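Local coordinates for protein ribulose bisphosphate carboxylase (Pyrococcus horikoshii, PDB 2D69) that probably adds carbon dioxide and water to ribulose 1,5-bisphosphate, giving two molecules of 3-phosphoglycerate in an archaeal AMP degradation pathway, at residues L120-P125 and T294-A299. Residues are numbered along the deposited sequence; the frame is centred on the assembly and turned at random.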
loop_
_atom_site.group_PDB
_atom_site.type_symbol
_atom_site.label_atom_id
_atom_site.label_comp_id
_atom_site.label_asym_id
_atom_site.label_seq_id
_atom_site.Cartn_x
_atom_site.Cartn_y
_atom_site.Cartn_z
ATOM N N LEU A 120 -13.402 -44.281 7.721
ATOM C CA LEU A 120 -14.221 -43.292 8.346
ATOM C C LEU A 120 -15.500 -43.199 7.536
ATOM O O LEU A 120 -15.456 -42.846 6.384
ATOM C CB LEU A 120 -13.444 -41.982 8.378
ATOM C CG LEU A 120 -13.969 -40.552 8.628
ATOM C CD1 LEU A 120 -15.427 -40.350 8.817
ATOM C CD2 LEU A 120 -13.167 -39.913 9.741
ATOM N N LEU A 121 -16.632 -43.517 8.153
ATOM C CA LEU A 121 -17.907 -43.634 7.464
ATOM C C LEU A 121 -18.694 -42.341 7.383
ATOM O O LEU A 121 -19.302 -42.050 6.355
ATOM C CB LEU A 121 -18.781 -44.682 8.132
ATOM C CG LEU A 121 -18.172 -46.044 8.251
ATOM C CD1 LEU A 121 -19.164 -47.013 8.962
ATOM C CD2 LEU A 121 -17.772 -46.567 6.850
ATOM N N ASP A 122 -18.700 -41.583 8.469
ATOM C CA ASP A 122 -19.469 -40.344 8.574
ATOM C C ASP A 122 -19.051 -39.612 9.834
ATOM O O ASP A 122 -18.486 -40.194 10.747
ATOM C CB ASP A 122 -20.981 -40.668 8.668
ATOM C CG ASP A 122 -21.894 -39.529 8.169
ATOM O OD1 ASP A 122 -21.406 -38.454 7.775
ATOM O OD2 ASP A 122 -23.152 -39.623 8.129
ATOM N N PHE A 123 -19.361 -38.327 9.897
ATOM C CA PHE A 123 -19.171 -37.550 11.093
ATOM C C PHE A 123 -20.396 -36.602 11.223
ATOM O O PHE A 123 -21.131 -36.316 10.233
ATOM C CB PHE A 123 -17.803 -36.846 11.091
ATOM C CG PHE A 123 -17.683 -35.759 10.037
ATOM C CD1 PHE A 123 -17.824 -34.454 10.381
ATOM C CD2 PHE A 123 -17.404 -36.079 8.715
ATOM C CE1 PHE A 123 -17.688 -33.438 9.412
ATOM C CE2 PHE A 123 -17.303 -35.041 7.721
ATOM C CZ PHE A 123 -17.443 -33.762 8.086
ATOM N N HIS A 124 -20.677 -36.210 12.452
ATOM C CA HIS A 124 -21.836 -35.380 12.751
ATOM C C HIS A 124 -21.330 -34.192 13.593
ATOM O O HIS A 124 -21.058 -34.332 14.783
ATOM C CB HIS A 124 -22.927 -36.224 13.473
ATOM C CG HIS A 124 -23.234 -37.531 12.771
ATOM N ND1 HIS A 124 -23.242 -37.659 11.402
ATOM C CD2 HIS A 124 -23.477 -38.771 13.244
ATOM C CE1 HIS A 124 -23.476 -38.910 11.060
ATOM N NE2 HIS A 124 -23.622 -39.609 12.158
ATOM N N PRO A 125 -21.175 -33.025 12.989
ATOM C CA PRO A 125 -20.761 -31.853 13.772
ATOM C C PRO A 125 -21.885 -31.232 14.575
ATOM O O PRO A 125 -22.932 -30.980 14.029
ATOM C CB PRO A 125 -20.201 -30.905 12.715
ATOM C CG PRO A 125 -21.038 -31.277 11.410
ATOM C CD PRO A 125 -21.243 -32.753 11.554
ATOM N N THR A 294 -15.102 -42.439 3.258
ATOM C CA THR A 294 -16.192 -42.607 2.299
ATOM C C THR A 294 -16.420 -41.328 1.533
ATOM O O THR A 294 -16.075 -40.251 2.001
ATOM C CB THR A 294 -17.489 -42.970 2.994
ATOM O OG1 THR A 294 -17.862 -41.901 3.886
ATOM C CG2 THR A 294 -17.344 -44.230 3.852
ATOM N N MET A 295 -17.033 -41.454 0.352
ATOM C CA MET A 295 -17.409 -40.312 -0.462
ATOM C C MET A 295 -18.414 -39.442 0.297
ATOM O O MET A 295 -18.417 -38.233 0.125
ATOM C CB MET A 295 -17.984 -40.709 -1.850
ATOM C CG MET A 295 -18.296 -39.497 -2.763
ATOM S SD MET A 295 -16.791 -38.553 -3.155
ATOM C CE MET A 295 -17.352 -36.905 -3.036
ATOM N N LEU A 296 -19.242 -40.061 1.144
ATOM C CA LEU A 296 -20.224 -39.326 1.945
ATOM C C LEU A 296 -19.542 -38.320 2.907
ATOM O O LEU A 296 -19.976 -37.170 3.029
ATOM C CB LEU A 296 -21.094 -40.290 2.740
ATOM C CG LEU A 296 -22.015 -39.651 3.799
ATOM C CD1 LEU A 296 -22.968 -38.695 3.088
ATOM C CD2 LEU A 296 -22.804 -40.721 4.549
ATOM N N ALA A 297 -18.454 -38.754 3.547
ATOM C CA ALA A 297 -17.740 -37.911 4.505
ATOM C C ALA A 297 -17.014 -36.770 3.805
ATOM O O ALA A 297 -17.042 -35.627 4.231
ATOM C CB ALA A 297 -16.764 -38.743 5.318
ATOM N N LEU A 298 -16.373 -37.107 2.697
ATOM C CA LEU A 298 -15.716 -36.137 1.850
ATOM C C LEU A 298 -16.718 -35.122 1.412
ATOM O O LEU A 298 -16.470 -33.939 1.506
ATOM C CB LEU A 298 -15.164 -36.813 0.631
ATOM C CG LEU A 298 -13.947 -36.283 -0.076
ATOM C CD1 LEU A 298 -13.411 -37.376 -1.037
ATOM C CD2 LEU A 298 -14.295 -35.050 -0.865
ATOM N N ALA A 299 -17.867 -35.595 0.959
ATOM C CA ALA A 299 -18.910 -34.720 0.468
ATOM C C ALA A 299 -19.428 -33.786 1.574
ATOM O O ALA A 299 -19.811 -32.652 1.306
ATOM C CB ALA A 299 -20.070 -35.537 -0.094
#
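Thr-294 pins the start of helix 295-305 to Leu-120 and Leu-121 of strand 115-124. Its backbone N donates to Leu-120 O (3.2 Å), and its hydroxyl OG1 donates to Leu-121 O (2.9 Å), coming in 47° above that carbonyl plane. With chi1 at 62°, OG1 sits between the backbone N and carbonyl carbon, where it also accepts from Ala-297 N (3.2 Å), the capping bond of Thr-294 at the N-cap position. A valine here would probably leave both Leu-121 O and Ala-297 N without their hydroxyl partner and weaken the hold on the helix start.

The buried, close-packed side centres on Ala-297: its CB sits between Leu-120 CD1 (4.1 Å) and Phe-123 CD2 (4.4 Å), while its carbonyl O lies 3.5 Å from Phe-123 CE2, in the ring plane at the edge. The other side is looser and partly exposed. There Leu-296 CD2 lies 3.8 Å from Asp-122 OD2, methyl against carboxylate with no hydrogen bond; Lys-300 salt-bridges OD1.

A classic beta bulge at Leu-121 and Asp-122 faces Glu-29 of neighbouring strand 26-34. On the other side of strand 115-124, short strand 292-293 runs parallel to it and leads into the helix, joining the N-terminal sheet to the catalytic alpha/beta barrel, where helix 323-334 packs against Leu-296.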